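Local structure of D-psicose 3-epimerase (Agrobacterium tumefaciens, 2HK0) at residues 51-56 and 78-83; 70-75 and 118-123; 24-29 and 262-267; 111-116 and 163-168. The protein catalyses the C-3 epimerisation that interconverts D-fructose and D-psicose, a reaction of a TIM-barrel enzyme in which a metal plays a pivotal role. All blocks are in the same frame, centred on the assembly; numbering follows the deposited sequence.

All four contacts belong to one eight-stranded parallel TIM barrel. Interaction 3 joins the first strand (22-26) to the last (260-263) and encloses the others along the chain. Interaction 1 pairs strands 52-56 and 81-85; its centre and that of interaction 3 are about 12 Å apart, and E54 N probably hydrogen-bonds to I25 O. Interaction 2, between helices 65-77 and 99-118, is centred about 8 Å from interaction 1, their segments alternating. A hydrogen bond from H122 ND1 to G164 O probably links it to interaction 4, which shares helix 99-118. Interactions 3 and 4 lie on opposite sides, their centres about 21 Å apart. Three contacts thus follow one sector outward, while interaction 3 shuts the ring.

Interaction 1 of 4, residues 51-56 and 78-83; sequences DIIEVA and NGIILT
Four main-chain hydrogen bonds tie segment 51-56 to segment 78-83: I81 N to D51 O (3.0 Å), I53 N to I81 O (3.0 Å), T83 N to I53 O (3.2 Å) and V55 N to T83 O (2.8 Å). Their ladder pairs I52 with I81, I53 with L82 and E54 with T83 in parallel register, and the short strand axes cross at -32°. At the N-terminal end of the pairing a water donates to both D51 O and G79 O, extending the link beyond the first direct bond. G79 itself is the C-prime residue of the Schellman motif ending helix 65-77.

The two sheet faces differ. I52, E54, I81 and T83 share one; there I52 CG1 rests 3.8 Å from I81 CB, while the E54 carboxylate is held by H227 and H229. On the other, I53 and L82 lie alongside each other, I53 CG2 to L82 CD1 at 3.6 Å, and both touch helix 39-47. I80 CG1 is anti to the backbone N (chi1 -170°), which lets I80 CD1 reach I53 CB at 3.8 Å.

Two adjacent parallel strands, joined through helix 65-77, form a beta-alpha-beta unit of the TIM barrel.

Interaction 2 of 4, residues 70-75 and 118-123; sequences TIRKSA and KLDIHT
R72 and L119 bring their CA atoms to 5.0 Å, where helix 65-77 passes the turn that follows helix 99-118. That turn is a Schellman motif with D120, at positive phi (60°), as its C-prime residue: I121 N bonds to V116 O and D120 N to A117 O. The reversal brings K118 O and the D120 side chain to the same arginine.

The R72 chain runs fully extended, CG anti to the backbone N (chi1 175°), and lays its guanidinium flat over D120. D120 CB sits over the centre of one guanidinium face, 3.5 Å from R72 CZ, and the carboxylate plane is stacked within 5° of the guanidinium plane. The salt bridge from R72 NH2 to D120 OD1 is long, 3.8 Å; the oxygen lies well out of the guanidinium plane, so charge alone acts and no N-H points at it. At the guanidinium edge, R72 NH1 gives a weak hydrogen bond to K118 O (3.4 Å). Nearer the core, I71 CG2 meets L119 CD2 at 3.7 Å.

D120 OD1 has a second partner, H122 NE2, which lies 3.2 Å away and approaches from above the carboxylate plane. With H122 ND1 bonded to G164 O, both ring nitrogens have oxygen partners, consistent with a protonated histidine. The contact therefore combines a small apolar pair with loosely directed electrostatics: R72 and D120 attract through charge and stacking, not through an aimed N-H.

Interaction 3 of 4, residues 24-29 and 262-267; sequences GIYYSY and IMEPFV
I25 and M263, a selenomethionine, lie on the same sheet face with their side chains slanting across each other. M263 CG lies between its backbone N and carbonyl carbon (chi1 56°), which puts it against I25 CG1 at 3.7 Å; M263 SE follows, 4.1 Å from I25 CD1. M263 also touches A299 of helix 289-307. On the other face I262 bends back over G24, its CD1 3.8 Å from G24 CA, an approach eased by the lack of a side chain there.

Next to the bridged pairs, Y26 and F266 meet obliquely: F266 CZ sits near the plane of the Y26 ring, at its edge, 3.8 Å from Y26 CD2. Y29 also borders P265, but the detailed geometry of that pair is doubtful. Y29 CE1 lies 4.1 Å from V267 CG2, and the Y29 hydroxyl is bonded to M292 O. The backbones beneath are joined by M263 N to G24 O (2.9 Å) and Y26 N to M263 O (3.1 Å). Further along, a water donates to Y29 O and accepts from V267 N.

Two direct backbone bonds and one water-mediated link thus accompany a largely apolar seam that closes the barrel between first and last strands. E264, with weak links from OE1 to H229 and R235 and the D203 carboxylate close by, adds a polar spot beside it.

Interaction 4 of 4, residues 111-116 and 163-168; sequences RTLSNV and LGINLC
L113 and V116 of helix 99-118 pack against L163, I165 and L167, a contact of the TIM barrel between one of its helices and the alpha-to-beta turn leading into the next strand, with L167 the one touching strand residue. The helix lies in the outer layer, while segment 163-168 is the turn after helix 142-162 leading into strand 166-170. Strand 123-126, which follows helix 99-118, is the neighbour of 166-170 in the sheet, and both V116 and I165 also touch I124 on it.

The contact is aliphatic in character. The CA atoms stay well apart, 7.6 Å at the nearest pair S114 and L163, so the interval is bridged by branched side chains. L113 is the middle of the cluster: its CD1 lies 4.2 Å from L167 CD2, its CG 4.3 Å from I165 CD1, and its CB 4.2 Å from L163 CD1. L113 also touches A160 of helix 142-162.

The turn sets up this arrangement. G164, at positive phi (67°), is the C-prime residue of a Schellman motif, with I165 N bonded to A160 O. L163 and I165 thus flank the reversal, and both side chains set out toward helix 99-118. The extended end of I165 (chi2 177°) carries CD1 to the helix, where it meets V116 and the carbonyl of L113, about one turn apart.

That methyl, I165 CD1, touches V116 CG1 at 3.6 Å and L113 O at 3.6 Å, while L163 CD1 reaches the same carbonyl oxygen at 3.5 Å.

Interaction 1 of 4, residues 51-56 and 78-83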
loop_
_atom_site.group_PDB
_atom_site.type_symbol
_atom_site.label_atom_id
_atom_site.label_comp_id
_atom_site.label_asym_id
_atom_site.label_seq_id
_atom_site.Cartn_x
_atom_site.Cartn_y
_atom_site.Cartn_z
ATOM N N ASP A 51 -24.587 -1.698 15.040
ATOM C CA ASP A 51 -25.909 -1.993 14.495
ATOM C C ASP A 51 -26.202 -3.482 14.724
ATOM O O ASP A 51 -27.352 -3.897 14.791
ATOM C CB ASP A 51 -25.926 -1.778 12.981
ATOM C CG ASP A 51 -25.463 -0.385 12.565
ATOM O OD1 ASP A 51 -26.058 0.597 13.047
ATOM O OD2 ASP A 51 -24.514 -0.282 11.744
ATOM N N ILE A 52 -25.145 -4.282 14.818
ATOM C CA ILE A 52 -25.274 -5.726 14.944
ATOM C C ILE A 52 -24.324 -6.374 15.947
ATOM O O ILE A 52 -23.210 -5.882 16.182
ATOM C CB ILE A 52 -24.971 -6.389 13.564
ATOM C CG1 ILE A 52 -26.024 -5.977 12.531
ATOM C CG2 ILE A 52 -24.852 -7.910 13.692
ATOM C CD1 ILE A 52 -25.603 -6.317 11.130
ATOM N N ILE A 53 -24.768 -7.481 16.535
ATOM C CA ILE A 53 -23.909 -8.266 17.415
ATOM C C ILE A 53 -23.974 -9.662 16.796
ATOM O O ILE A 53 -25.055 -10.168 16.506
ATOM C CB ILE A 53 -24.385 -8.312 18.896
ATOM C CG1 ILE A 53 -23.468 -9.253 19.687
ATOM C CG2 ILE A 53 -25.831 -8.786 18.995
ATOM C CD1 ILE A 53 -23.756 -9.306 21.212
ATOM N N GLU A 54 -22.812 -10.254 16.537
ATOM C CA GLU A 54 -22.789 -11.582 15.964
ATOM C C GLU A 54 -22.546 -12.550 17.093
ATOM O O GLU A 54 -21.661 -12.349 17.920
ATOM C CB GLU A 54 -21.704 -11.734 14.898
ATOM C CG GLU A 54 -21.658 -13.143 14.327
ATOM C CD GLU A 54 -21.170 -13.184 12.885
ATOM O OE1 GLU A 54 -21.851 -12.613 12.020
ATOM O OE2 GLU A 54 -20.118 -13.791 12.607
ATOM N N VAL A 55 -23.328 -13.618 17.076
ATOM C CA VAL A 55 -23.316 -14.646 18.096
ATOM C C VAL A 55 -22.995 -16.037 17.538
ATOM O O VAL A 55 -23.063 -16.247 16.330
ATOM C CB VAL A 55 -24.715 -14.638 18.752
ATOM C CG1 VAL A 55 -24.969 -15.907 19.477
ATOM C CG2 VAL A 55 -24.835 -13.408 19.678
ATOM N N ALA A 56 -22.644 -16.978 18.419
ATOM C CA ALA A 56 -22.345 -18.360 18.018
ATOM C C ALA A 56 -23.614 -19.220 18.122
ATOM O O ALA A 56 -24.249 -19.287 19.178
ATOM C CB ALA A 56 -21.264 -18.943 18.902
ATOM N N ASN A 78 -33.021 -2.883 22.594
ATOM C CA ASN A 78 -31.783 -2.132 22.440
ATOM C C ASN A 78 -31.506 -1.731 21.003
ATOM O O ASN A 78 -30.434 -1.216 20.685
ATOM C CB ASN A 78 -30.628 -2.943 23.012
ATOM C CG ASN A 78 -30.611 -2.915 24.526
ATOM O OD1 ASN A 78 -30.236 -1.911 25.124
ATOM N ND2 ASN A 78 -31.036 -4.004 25.152
ATOM N N GLY A 79 -32.488 -1.972 20.142
ATOM C CA GLY A 79 -32.370 -1.619 18.741
ATOM C C GLY A 79 -31.165 -2.216 18.043
ATOM O O GLY A 79 -30.531 -1.542 17.228
ATOM N N ILE A 80 -30.844 -3.475 18.342
ATOM C CA ILE A 80 -29.703 -4.122 17.707
ATOM C C ILE A 80 -30.136 -5.410 16.992
ATOM O O ILE A 80 -31.051 -6.108 17.437
ATOM C CB ILE A 80 -28.577 -4.415 18.749
ATOM C CG1 ILE A 80 -27.305 -4.870 18.031
ATOM C CG2 ILE A 80 -29.023 -5.487 19.735
ATOM C CD1 ILE A 80 -26.101 -4.929 18.941
ATOM N N ILE A 81 -29.478 -5.710 15.879
ATOM C CA ILE A 81 -29.799 -6.892 15.086
ATOM C C ILE A 81 -28.856 -8.043 15.418
ATOM O O ILE A 81 -27.682 -7.826 15.719
ATOM C CB ILE A 81 -29.664 -6.577 13.571
ATOM C CG1 ILE A 81 -30.644 -5.470 13.172
ATOM C CG2 ILE A 81 -29.918 -7.822 12.749
ATOM C CD1 ILE A 81 -30.318 -4.838 11.827
ATOM N N LEU A 82 -29.360 -9.269 15.363
ATOM C CA LEU A 82 -28.499 -10.403 15.641
ATOM C C LEU A 82 -28.129 -11.146 14.364
ATOM O O LEU A 82 -28.957 -11.338 13.467
ATOM C CB LEU A 82 -29.158 -11.378 16.623
ATOM C CG LEU A 82 -28.916 -11.106 18.116
ATOM C CD1 LEU A 82 -29.233 -9.660 18.454
ATOM C CD2 LEU A 82 -29.766 -12.041 18.938
ATOM N N THR A 83 -26.864 -11.538 14.303
ATOM C CA THR A 83 -26.318 -12.309 13.204
ATOM C C THR A 83 -25.653 -13.523 13.879
ATOM O O THR A 83 -25.308 -13.455 15.064
ATOM C CB THR A 83 -25.307 -11.451 12.429
ATOM O OG1 THR A 83 -26.015 -10.681 11.444
ATOM C CG2 THR A 83 -24.301 -12.301 11.768
HETATM O O HOH W 1 -29.426 -2.117 14.447
#

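Interaction 2 of 4, residues 70-75 and 118-123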
loop_
_atom_site.group_PDB
_atom_site.type_symbol
_atom_site.label_atom_id
_atom_site.label_comp_id
_atom_site.label_asym_id
_atom_site.label_seq_id
_atom_site.Cartn_x
_atom_site.Cartn_y
_atom_site.Cartn_z
ATOM N N THR A 70 -36.690 -14.040 25.511
ATOM C CA THR A 70 -36.150 -12.959 26.330
ATOM C C THR A 70 -34.978 -12.283 25.621
ATOM O O THR A 70 -34.823 -11.065 25.667
ATOM C CB THR A 70 -35.668 -13.499 27.695
ATOM O OG1 THR A 70 -36.781 -14.090 28.381
ATOM C CG2 THR A 70 -35.070 -12.371 28.549
ATOM N N ILE A 71 -34.152 -13.099 24.978
ATOM C CA ILE A 71 -32.997 -12.609 24.239
ATOM C C ILE A 71 -33.470 -11.769 23.046
ATOM O O ILE A 71 -32.959 -10.671 22.811
ATOM C CB ILE A 71 -32.140 -13.800 23.750
ATOM C CG1 ILE A 71 -31.421 -14.422 24.953
ATOM C CG2 ILE A 71 -31.165 -13.353 22.661
ATOM C CD1 ILE A 71 -30.737 -15.726 24.657
ATOM N N ARG A 72 -34.455 -12.276 22.307
ATOM C CA ARG A 72 -34.977 -11.537 21.156
ATOM C C ARG A 72 -35.572 -10.197 21.588
ATOM O O ARG A 72 -35.491 -9.198 20.856
ATOM C CB ARG A 72 -36.040 -12.362 20.436
ATOM C CG ARG A 72 -36.737 -11.628 19.303
ATOM C CD ARG A 72 -37.730 -12.556 18.630
ATOM N NE ARG A 72 -38.407 -11.911 17.508
ATOM C CZ ARG A 72 -38.821 -12.556 16.422
ATOM N NH1 ARG A 72 -38.625 -13.868 16.303
ATOM N NH2 ARG A 72 -39.431 -11.890 15.452
ATOM N N LYS A 73 -36.167 -10.172 22.781
ATOM C CA LYS A 73 -36.765 -8.943 23.293
ATOM C C LYS A 73 -35.674 -7.959 23.698
ATOM O O LYS A 73 -35.799 -6.754 23.487
ATOM C CB LYS A 73 -37.673 -9.236 24.496
ATOM C CG LYS A 73 -38.462 -8.013 24.963
ATOM C CD LYS A 73 -39.226 -8.322 26.243
ATOM C CE LYS A 73 -40.054 -7.126 26.720
ATOM N NZ LYS A 73 -39.230 -5.935 27.129
ATOM N N SER A 74 -34.600 -8.471 24.286
ATOM C CA SER A 74 -33.500 -7.607 24.681
ATOM C C SER A 74 -32.920 -6.918 23.441
ATOM O O SER A 74 -32.644 -5.718 23.453
ATOM C CB SER A 74 -32.409 -8.423 25.362
ATOM O OG SER A 74 -31.328 -7.587 25.720
ATOM N N ALA A 75 -32.734 -7.687 22.371
ATOM C CA ALA A 75 -32.198 -7.132 21.137
ATOM C C ALA A 75 -33.174 -6.081 20.599
ATOM O O ALA A 75 -32.771 -4.989 20.199
ATOM C CB ALA A 75 -31.980 -8.252 20.099
ATOM N N LYS A 118 -35.998 -18.173 15.762
ATOM C CA LYS A 118 -36.680 -17.739 16.979
ATOM C C LYS A 118 -36.046 -16.466 17.530
ATOM O O LYS A 118 -36.655 -15.766 18.345
ATOM C CB LYS A 118 -36.631 -18.829 18.057
ATOM C CG LYS A 118 -37.429 -20.079 17.733
ATOM C CD LYS A 118 -37.178 -21.185 18.773
ATOM C CE LYS A 118 -37.861 -22.489 18.367
ATOM N NZ LYS A 118 -37.524 -23.629 19.269
ATOM N N LEU A 119 -34.819 -16.173 17.108
ATOM C CA LEU A 119 -34.138 -14.965 17.561
ATOM C C LEU A 119 -34.192 -13.878 16.493
ATOM O O LEU A 119 -33.516 -12.848 16.600
ATOM C CB LEU A 119 -32.673 -15.262 17.917
ATOM C CG LEU A 119 -32.413 -16.145 19.145
ATOM C CD1 LEU A 119 -30.922 -16.275 19.349
ATOM C CD2 LEU A 119 -33.072 -15.548 20.394
ATOM N N ASP A 120 -34.991 -14.110 15.453
ATOM C CA ASP A 120 -35.127 -13.150 14.363
ATOM C C ASP A 120 -33.776 -12.892 13.680
ATOM O O ASP A 120 -33.441 -11.760 13.331
ATOM C CB ASP A 120 -35.724 -11.835 14.890
ATOM C CG ASP A 120 -36.313 -10.969 13.778
ATOM O OD1 ASP A 120 -36.728 -11.538 12.747
ATOM O OD2 ASP A 120 -36.371 -9.728 13.935
ATOM N N ILE A 121 -33.004 -13.962 13.510
ATOM C CA ILE A 121 -31.706 -13.916 12.848
ATOM C C ILE A 121 -31.927 -14.376 11.399
ATOM O O ILE A 121 -32.529 -15.430 11.160
ATOM C CB ILE A 121 -30.709 -14.881 13.536
ATOM C CG1 ILE A 121 -30.312 -14.322 14.911
ATOM C CG2 ILE A 121 -29.489 -15.109 12.651
ATOM C CD1 ILE A 121 -29.504 -15.289 15.734
ATOM N N HIS A 122 -31.437 -13.608 10.437
ATOM C CA HIS A 122 -31.618 -13.962 9.032
ATOM C C HIS A 122 -30.331 -14.244 8.253
ATOM O O HIS A 122 -30.371 -14.628 7.077
ATOM C CB HIS A 122 -32.425 -12.852 8.348
ATOM C CG HIS A 122 -33.842 -12.786 8.818
ATOM N ND1 HIS A 122 -34.861 -13.474 8.196
ATOM C CD2 HIS A 122 -34.392 -12.207 9.914
ATOM C CE1 HIS A 122 -35.976 -13.327 8.893
ATOM N NE2 HIS A 122 -35.716 -12.564 9.939
ATOM N N THR A 123 -29.193 -14.054 8.908
ATOM C CA THR A 123 -27.896 -14.296 8.277
ATOM C C THR A 123 -27.090 -15.269 9.129
ATOM O O THR A 123 -26.847 -15.025 10.313
ATOM C CB THR A 123 -27.097 -12.977 8.108
ATOM O OG1 THR A 123 -27.793 -12.117 7.199
ATOM C CG2 THR A 123 -25.700 -13.237 7.556
#

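Interaction 3 of 4, residues 24-29 and 262-267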
loop_
_atom_site.group_PDB
_atom_site.type_symbol
_atom_site.label_atom_id
_atom_site.label_comp_id
_atom_site.label_asym_id
_atom_site.label_seq_id
_atom_site.Cartn_x
_atom_site.Cartn_y
_atom_site.Cartn_z
ATOM N N GLY A 24 -21.108 -4.614 12.803
ATOM C CA GLY A 24 -21.264 -5.416 13.998
ATOM C C GLY A 24 -19.931 -5.915 14.526
ATOM O O GLY A 24 -18.871 -5.616 13.976
ATOM N N ILE A 25 -19.986 -6.676 15.610
ATOM C CA ILE A 25 -18.794 -7.249 16.207
ATOM C C ILE A 25 -19.153 -8.613 16.795
ATOM O O ILE A 25 -20.271 -8.806 17.274
ATOM C CB ILE A 25 -18.254 -6.337 17.322
ATOM C CG1 ILE A 25 -17.010 -6.967 17.970
ATOM C CG2 ILE A 25 -19.343 -6.110 18.364
ATOM C CD1 ILE A 25 -16.129 -5.970 18.738
ATOM N N TYR A 26 -18.213 -9.551 16.737
ATOM C CA TYR A 26 -18.404 -10.881 17.302
ATOM C C TYR A 26 -18.149 -10.729 18.817
ATOM O O TYR A 26 -17.044 -10.368 19.216
ATOM C CB TYR A 26 -17.386 -11.840 16.677
ATOM C CG TYR A 26 -17.603 -13.289 17.016
ATOM C CD1 TYR A 26 -18.868 -13.865 16.911
ATOM C CD2 TYR A 26 -16.530 -14.112 17.351
ATOM C CE1 TYR A 26 -19.061 -15.231 17.123
ATOM C CE2 TYR A 26 -16.710 -15.487 17.563
ATOM C CZ TYR A 26 -17.977 -16.037 17.445
ATOM O OH TYR A 26 -18.164 -17.391 17.620
ATOM N N TYR A 27 -19.155 -11.010 19.654
ATOM C CA TYR A 27 -19.014 -10.812 21.108
ATOM C C TYR A 27 -17.857 -11.547 21.803
ATOM O O TYR A 27 -17.389 -11.094 22.847
ATOM C CB TYR A 27 -20.340 -11.120 21.831
ATOM C CG TYR A 27 -20.481 -12.570 22.193
ATOM C CD1 TYR A 27 -20.718 -13.529 21.210
ATOM C CD2 TYR A 27 -20.273 -12.999 23.506
ATOM C CE1 TYR A 27 -20.736 -14.882 21.516
ATOM C CE2 TYR A 27 -20.297 -14.360 23.829
ATOM C CZ TYR A 27 -20.526 -15.289 22.826
ATOM O OH TYR A 27 -20.543 -16.626 23.121
ATOM N N SER A 28 -17.383 -12.653 21.233
ATOM C CA SER A 28 -16.262 -13.398 21.830
ATOM C C SER A 28 -14.963 -12.579 21.954
ATOM O O SER A 28 -13.976 -13.021 22.559
ATOM C CB SER A 28 -15.979 -14.669 21.035
ATOM O OG SER A 28 -16.982 -15.632 21.280
ATOM N N TYR A 29 -14.964 -11.402 21.353
ATOM C CA TYR A 29 -13.836 -10.477 21.438
ATOM C C TYR A 29 -13.520 -10.215 22.925
ATOM O O TYR A 29 -12.369 -10.068 23.314
ATOM C CB TYR A 29 -14.253 -9.165 20.777
ATOM C CG TYR A 29 -13.402 -7.951 21.072
ATOM C CD1 TYR A 29 -12.093 -7.854 20.601
ATOM C CD2 TYR A 29 -13.952 -6.845 21.710
ATOM C CE1 TYR A 29 -11.359 -6.673 20.741
ATOM C CE2 TYR A 29 -13.236 -5.669 21.863
ATOM C CZ TYR A 29 -11.942 -5.580 21.372
ATOM O OH TYR A 29 -11.255 -4.381 21.487
ATOM N N ILE A 262 -18.878 -7.374 10.001
ATOM C CA ILE A 262 -18.637 -7.741 11.391
ATOM C C ILE A 262 -17.153 -7.797 11.694
ATOM O O ILE A 262 -16.408 -8.557 11.047
ATOM C CB ILE A 262 -19.185 -9.156 11.712
ATOM C CG1 ILE A 262 -20.593 -9.334 11.127
ATOM C CG2 ILE A 262 -19.158 -9.390 13.248
ATOM C CD1 ILE A 262 -21.627 -8.366 11.679
HETATM N N MSE A 263 -16.699 -7.008 12.660
HETATM C CA MSE A 263 -15.281 -7.096 13.020
HETATM C C MSE A 263 -15.175 -8.319 13.943
HETATM O O MSE A 263 -15.994 -8.509 14.840
HETATM C CB MSE A 263 -14.785 -5.828 13.719
HETATM C CG MSE A 263 -15.542 -5.419 14.964
HETATM SE SE MSE A 263 -14.777 -3.731 15.618
HETATM C CE MSE A 263 -15.319 -2.527 14.199
ATOM N N GLU A 264 -14.169 -9.150 13.700
ATOM C CA GLU A 264 -13.970 -10.380 14.450
ATOM C C GLU A 264 -12.570 -10.355 15.060
ATOM O O GLU A 264 -11.704 -11.149 14.709
ATOM C CB GLU A 264 -14.122 -11.548 13.471
ATOM C CG GLU A 264 -14.007 -12.938 14.052
ATOM C CD GLU A 264 -14.139 -14.002 12.965
ATOM O OE1 GLU A 264 -13.484 -13.851 11.914
ATOM O OE2 GLU A 264 -14.894 -14.978 13.158
ATOM N N PRO A 265 -12.333 -9.431 15.994
ATOM C CA PRO A 265 -10.999 -9.373 16.590
ATOM C C PRO A 265 -10.739 -10.390 17.698
ATOM O O PRO A 265 -11.607 -10.697 18.508
ATOM C CB PRO A 265 -10.904 -7.923 17.068
ATOM C CG PRO A 265 -12.336 -7.606 17.467
ATOM C CD PRO A 265 -13.217 -8.354 16.495
ATOM N N PHE A 266 -9.525 -10.918 17.707
ATOM C CA PHE A 266 -9.108 -11.884 18.718
ATOM C C PHE A 266 -7.716 -11.408 19.147
ATOM O O PHE A 266 -6.720 -11.652 18.455
ATOM C CB PHE A 266 -9.043 -13.294 18.115
ATOM C CG PHE A 266 -10.401 -13.900 17.795
ATOM C CD1 PHE A 266 -11.259 -14.308 18.819
ATOM C CD2 PHE A 266 -10.796 -14.105 16.468
ATOM C CE1 PHE A 266 -12.499 -14.919 18.526
ATOM C CE2 PHE A 266 -12.019 -14.708 16.160
ATOM C CZ PHE A 266 -12.879 -15.119 17.196
ATOM N N VAL A 267 -7.661 -10.726 20.288
ATOM C CA VAL A 267 -6.421 -10.165 20.781
ATOM C C VAL A 267 -6.018 -10.638 22.195
ATOM O O VAL A 267 -5.002 -10.193 22.727
ATOM C CB VAL A 267 -6.504 -8.610 20.767
ATOM C CG1 VAL A 267 -6.772 -8.096 19.326
ATOM C CG2 VAL A 267 -7.610 -8.142 21.703
HETATM O O HOH W 2 -9.962 -10.925 22.097
#

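Interaction 4 of 4, residues 111-116 and 163-168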
loop_
_atom_site.group_PDB
_atom_site.type_symbol
_atom_site.label_atom_id
_atom_site.label_comp_id
_atom_site.label_asym_id
_atom_site.label_seq_id
_atom_site.Cartn_x
_atom_site.Cartn_y
_atom_site.Cartn_z
ATOM N N ARG A 111 -32.174 -28.130 13.185
ATOM C CA ARG A 111 -32.474 -27.735 14.560
ATOM C C ARG A 111 -31.943 -26.327 14.868
ATOM O O ARG A 111 -32.654 -25.470 15.414
ATOM C CB ARG A 111 -31.846 -28.741 15.529
ATOM C CG ARG A 111 -32.016 -28.387 16.991
ATOM C CD ARG A 111 -31.127 -29.270 17.843
ATOM N NE ARG A 111 -31.404 -29.132 19.267
ATOM C CZ ARG A 111 -30.577 -29.551 20.220
ATOM N NH1 ARG A 111 -29.427 -30.124 19.885
ATOM N NH2 ARG A 111 -30.902 -29.414 21.503
ATOM N N THR A 112 -30.684 -26.091 14.517
ATOM C CA THR A 112 -30.061 -24.799 14.767
ATOM C C THR A 112 -30.778 -23.693 14.003
ATOM O O THR A 112 -31.058 -22.637 14.549
ATOM C CB THR A 112 -28.574 -24.831 14.354
ATOM O OG1 THR A 112 -27.914 -25.887 15.058
ATOM C CG2 THR A 112 -27.892 -23.534 14.692
ATOM N N LEU A 113 -31.079 -23.940 12.735
ATOM C CA LEU A 113 -31.767 -22.950 11.905
ATOM C C LEU A 113 -33.141 -22.579 12.493
ATOM O O LEU A 113 -33.536 -21.410 12.479
ATOM C CB LEU A 113 -31.933 -23.506 10.482
ATOM C CG LEU A 113 -31.098 -23.059 9.270
ATOM C CD1 LEU A 113 -29.829 -22.370 9.674
ATOM C CD2 LEU A 113 -30.811 -24.275 8.386
ATOM N N SER A 114 -33.874 -23.571 13.004
ATOM C CA SER A 114 -35.180 -23.303 13.602
ATOM C C SER A 114 -35.010 -22.405 14.826
ATOM O O SER A 114 -35.773 -21.461 15.032
ATOM C CB SER A 114 -35.866 -24.608 14.023
ATOM O OG SER A 114 -36.123 -25.428 12.890
ATOM N N ASN A 115 -34.007 -22.700 15.641
ATOM C CA ASN A 115 -33.767 -21.898 16.835
ATOM C C ASN A 115 -33.309 -20.488 16.454
ATOM O O ASN A 115 -33.735 -19.505 17.058
ATOM C CB ASN A 115 -32.738 -22.586 17.730
ATOM C CG ASN A 115 -33.297 -23.838 18.392
ATOM O OD1 ASN A 115 -34.479 -23.894 18.718
ATOM N ND2 ASN A 115 -32.451 -24.837 18.599
ATOM N N VAL A 116 -32.457 -20.406 15.434
ATOM C CA VAL A 116 -31.930 -19.140 14.931
ATOM C C VAL A 116 -33.073 -18.208 14.513
ATOM O O VAL A 116 -33.038 -16.996 14.764
ATOM C CB VAL A 116 -30.993 -19.430 13.735
ATOM C CG1 VAL A 116 -30.975 -18.282 12.775
ATOM C CG2 VAL A 116 -29.575 -19.756 14.264
ATOM N N LEU A 163 -37.384 -20.072 6.365
ATOM C CA LEU A 163 -37.253 -19.247 7.561
ATOM C C LEU A 163 -36.686 -17.861 7.241
ATOM O O LEU A 163 -36.391 -17.091 8.146
ATOM C CB LEU A 163 -36.354 -19.969 8.589
ATOM C CG LEU A 163 -36.900 -21.314 9.099
ATOM C CD1 LEU A 163 -35.849 -22.056 9.920
ATOM C CD2 LEU A 163 -38.155 -21.052 9.939
ATOM N N GLY A 164 -36.540 -17.556 5.951
ATOM C CA GLY A 164 -35.998 -16.266 5.529
ATOM C C GLY A 164 -34.532 -16.099 5.910
ATOM O O GLY A 164 -34.073 -14.994 6.192
ATOM N N ILE A 165 -33.795 -17.205 5.906
ATOM C CA ILE A 165 -32.389 -17.220 6.289
ATOM C C ILE A 165 -31.441 -17.448 5.109
ATOM O O ILE A 165 -31.659 -18.348 4.302
ATOM C CB ILE A 165 -32.129 -18.356 7.342
ATOM C CG1 ILE A 165 -32.878 -18.045 8.645
ATOM C CG2 ILE A 165 -30.601 -18.551 7.577
ATOM C CD1 ILE A 165 -32.753 -19.138 9.732
ATOM N N ASN A 166 -30.392 -16.629 5.023
ATOM C CA ASN A 166 -29.364 -16.777 3.992
ATOM C C ASN A 166 -28.190 -17.519 4.622
ATOM O O ASN A 166 -27.795 -17.199 5.740
ATOM C CB ASN A 166 -28.870 -15.411 3.491
ATOM C CG ASN A 166 -29.867 -14.743 2.561
ATOM O OD1 ASN A 166 -30.391 -15.376 1.656
ATOM N ND2 ASN A 166 -30.134 -13.461 2.782
ATOM N N LEU A 167 -27.659 -18.513 3.910
ATOM C CA LEU A 167 -26.518 -19.304 4.356
ATOM C C LEU A 167 -25.289 -18.717 3.651
ATOM O O LEU A 167 -25.209 -18.723 2.416
ATOM C CB LEU A 167 -26.719 -20.774 3.948
ATOM C CG LEU A 167 -28.006 -21.404 4.513
ATOM C CD1 LEU A 167 -28.229 -22.795 3.939
ATOM C CD2 LEU A 167 -27.902 -21.454 6.040
ATOM N N CYS A 168 -24.336 -18.204 4.423
ATOM C CA CYS A 168 -23.142 -17.594 3.839
ATOM C C CYS A 168 -21.916 -18.470 4.056
ATOM O O CYS A 168 -21.484 -18.676 5.192
ATOM C CB CYS A 168 -22.936 -16.207 4.444
ATOM S SG CYS A 168 -24.395 -15.153 4.201
#